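Local coordinates for protein AFP (Microbacterium arborescens, PDB 2YJK) that takes up and translocates iron as a Dps-family protein of ferritin fold, assembled from twelve copies, at the Fe (III) ion site. Coordinates in Å, arbitrary orientation; residue numbers count along the deposited sequence, not the author numbering. Chains: chain A/B, AFP.

The Fe (III) ion site. Residues chain A 40, 43-44, 55, 59; chain B 70, 74. With FE (Fe (III) ion), chain C.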
ATOM      1  N   LYS A  40     -11.268  18.531 -19.435  1.00 17.54           N
ATOM      2  CA  LYS A  40     -11.674  17.192 -19.901  1.00 17.49           C
ATOM      3  C   LYS A  40     -11.960  17.244 -21.418  1.00 18.00           C
ATOM      4  O   LYS A  40     -11.595  16.372 -22.155  1.00 18.36           O
ATOM      5  CB  LYS A  40     -12.915  16.681 -19.148  1.00 17.94           C
ATOM      6  CG  LYS A  40     -12.658  16.168 -17.727  1.00 19.00           C
ATOM      7  CD  LYS A  40     -11.736  14.895 -17.811  1.00 24.80           C
ATOM      8  CE  LYS A  40     -11.713  14.007 -16.574  1.00 22.67           C
ATOM      9  NZ  LYS A  40     -10.804  12.800 -16.781  1.00 24.39           N
ATOM     10  N   HIS A  43      -8.571  17.144 -23.032  1.00 19.17           N
ATOM     11  CA  HIS A  43      -8.056  15.815 -22.851  1.00 19.46           C
ATOM     12  C   HIS A  43      -8.689  14.779 -23.823  1.00 19.04           C
ATOM     13  O   HIS A  43      -7.981  13.907 -24.373  1.00 19.10           O
ATOM     14  CB  HIS A  43      -8.403  15.526 -21.368  1.00 19.43           C
ATOM     15  CG  HIS A  43      -8.248  14.128 -20.938  1.00 19.92           C
ATOM     16  ND1 HIS A  43      -7.015  13.594 -20.605  1.00 22.94           N
ATOM     17  CD2 HIS A  43      -9.177  13.173 -20.647  1.00 20.14           C
ATOM     18  CE1 HIS A  43      -7.194  12.349 -20.159  1.00 26.47           C
ATOM     19  NE2 HIS A  43      -8.488  12.067 -20.204  1.00 20.26           N
ATOM     20  N   TRP A  44     -10.001  14.836 -24.022  1.00 17.99           N
ATOM     21  CA  TRP A  44     -10.687  13.933 -24.964  1.00 17.25           C
ATOM     22  C   TRP A  44     -10.325  14.209 -26.448  1.00 19.93           C
ATOM     23  O   TRP A  44     -10.148  13.276 -27.214  1.00 18.70           O
ATOM     24  CB  TRP A  44     -12.226  14.079 -24.820  1.00 18.98           C
ATOM     25  CG  TRP A  44     -12.672  13.534 -23.413  1.00 17.56           C
ATOM     26  CD1 TRP A  44     -12.036  12.534 -22.662  1.00 18.60           C
ATOM     27  CD2 TRP A  44     -13.751  14.005 -22.629  1.00 18.63           C
ATOM     28  NE1 TRP A  44     -12.707  12.362 -21.449  1.00 19.93           N
ATOM     29  CE2 TRP A  44     -13.782  13.225 -21.429  1.00 20.07           C
ATOM     30  CE3 TRP A  44     -14.788  14.922 -22.867  1.00 17.65           C
ATOM     31  CZ2 TRP A  44     -14.774  13.397 -20.446  1.00 19.51           C
ATOM     32  CZ3 TRP A  44     -15.772  15.083 -21.851  1.00 17.34           C
ATOM     33  CH2 TRP A  44     -15.753  14.321 -20.694  1.00 20.60           C
ATOM     34  N   HIS A  55      -2.310  14.419 -23.199  1.00 22.60           N
ATOM     35  CA  HIS A  55      -3.550  13.759 -22.718  1.00 23.85           C
ATOM     36  C   HIS A  55      -3.414  13.575 -21.177  1.00 24.50           C
ATOM     37  O   HIS A  55      -4.341  13.960 -20.421  1.00 23.02           O
ATOM     38  CB  HIS A  55      -3.719  12.425 -23.449  1.00 24.53           C
ATOM     39  CG  HIS A  55      -4.909  11.594 -23.056  1.00 24.95           C
ATOM     40  ND1 HIS A  55      -6.200  11.928 -23.403  1.00 25.14           N
ATOM     41  CD2 HIS A  55      -4.996  10.408 -22.387  1.00 27.55           C
ATOM     42  CE1 HIS A  55      -7.033  10.980 -22.987  1.00 26.50           C
ATOM     43  NE2 HIS A  55      -6.334  10.056 -22.342  1.00 25.74           N
ATOM     44  N   ASP A  59      -5.160  15.622 -17.817  1.00 25.84           N
ATOM     45  CA  ASP A  59      -5.835  14.924 -16.722  1.00 26.92           C
ATOM     46  C   ASP A  59      -5.365  15.396 -15.312  1.00 26.49           C
ATOM     47  O   ASP A  59      -6.130  15.569 -14.401  1.00 23.43           O
ATOM     48  CB  ASP A  59      -5.705  13.385 -16.852  1.00 27.77           C
ATOM     49  CG  ASP A  59      -7.125  12.679 -16.919  1.00 33.86           C
ATOM     50  OD1 ASP A  59      -8.187  13.385 -17.088  1.00 35.53           O
ATOM     51  OD2 ASP A  59      -7.202  11.427 -16.845  1.00 41.13           O
TER
ATOM     52  N   ASP B  70     -16.074  10.082 -18.599  1.00 17.65           N
ATOM     53  CA  ASP B  70     -14.781   9.837 -19.312  1.00 21.19           C
ATOM     54  C   ASP B  70     -14.897   8.582 -20.195  1.00 20.50           C
ATOM     55  O   ASP B  70     -14.394   8.559 -21.323  1.00 18.97           O
ATOM     56  CB  ASP B  70     -13.626   9.680 -18.275  1.00 21.95           C
ATOM     57  CG  ASP B  70     -12.223   9.790 -18.871  1.00 32.77           C
ATOM     58  OD1 ASP B  70     -11.739  10.962 -19.146  1.00 38.33           O
ATOM     59  OD2 ASP B  70     -11.531   8.694 -19.019  1.00 35.92           O
ATOM     60  N   GLU B  74     -14.621   8.738 -24.261  1.00 18.29           N
ATOM     61  CA  GLU B  74     -13.473   8.115 -24.910  1.00 21.19           C
ATOM     62  C   GLU B  74     -13.885   7.012 -25.873  1.00 20.07           C
ATOM     63  O   GLU B  74     -13.191   6.733 -26.783  1.00 21.24           O
ATOM     64  CB  GLU B  74     -12.509   7.619 -23.842  1.00 21.53           C
ATOM     65  CG  GLU B  74     -11.832   8.894 -23.272  1.00 26.94           C
ATOM     66  CD  GLU B  74     -10.746   8.636 -22.233  1.00 32.72           C
ATOM     67  OE1 GLU B  74     -10.457   7.455 -21.912  1.00 34.96           O
ATOM     68  OE2 GLU B  74     -10.194   9.651 -21.765  1.00 31.25           O
TER
HETATM   69 FE    FE C1159      -9.646  10.097 -19.754  1.00 34.48          FE
HETATM   70  O   HOH W   1      -8.006   8.410 -20.096  1.00 31.81           O
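A:His43 from helix 15-45 (CG anti to the backbone N, chi1 168°) and B:Asp70 from helix 51-78 of the neighbouring subunit (CG likewise anti, chi1 -165°) turn their tips onto one Fe (III) ion, while B:Glu74, extended beyond CG, reaches in one helical turn further on. This is the inter-subunit ferroxidase centre typical of Dps proteins, with ligands from both chains. Imidazole NE2 of A:His43 lies 2.3 Å from FE, and carboxylate OE2 of B:Glu74 binds FE at 2.1 Å. B:Asp70 chelates with both oxygens, OD2 being the longer at 2.5 Å from FE; with water 1 the geometry is near square pyramidal. The indole of A:Trp44 points its NE1-H at B:Asp70 OD1, 2.9 Å away and nearly straight (164° at H), meeting that oxygen from above the carboxylate plane; its CD1 lies 3.7 Å from B:Glu74 CG. NZ of A:Lys40 meets B:Asp70 OD1 over the opposite face (3.1 Å) and forms a salt bridge to A:Asp59 OD1 at 2.7 Å, on its syn lone pair. An alanine at A:Trp44 removes the indole N-H bond to B:Asp70 OD1 and would probably leave the carboxylate less firmly oriented on one face, with weaker packing against B:Glu74 CG. Each histidine ND1 donates to the other's backbone carbonyl, A:His43 ND1 to A:His55 O at 2.7 Å, fixing both ring rotations. A:Asp59 OD1 sits over the A:His43 ring centre, and second-shell A:His55 hydrogen-bonds through NE2 to the iron-bound water 1.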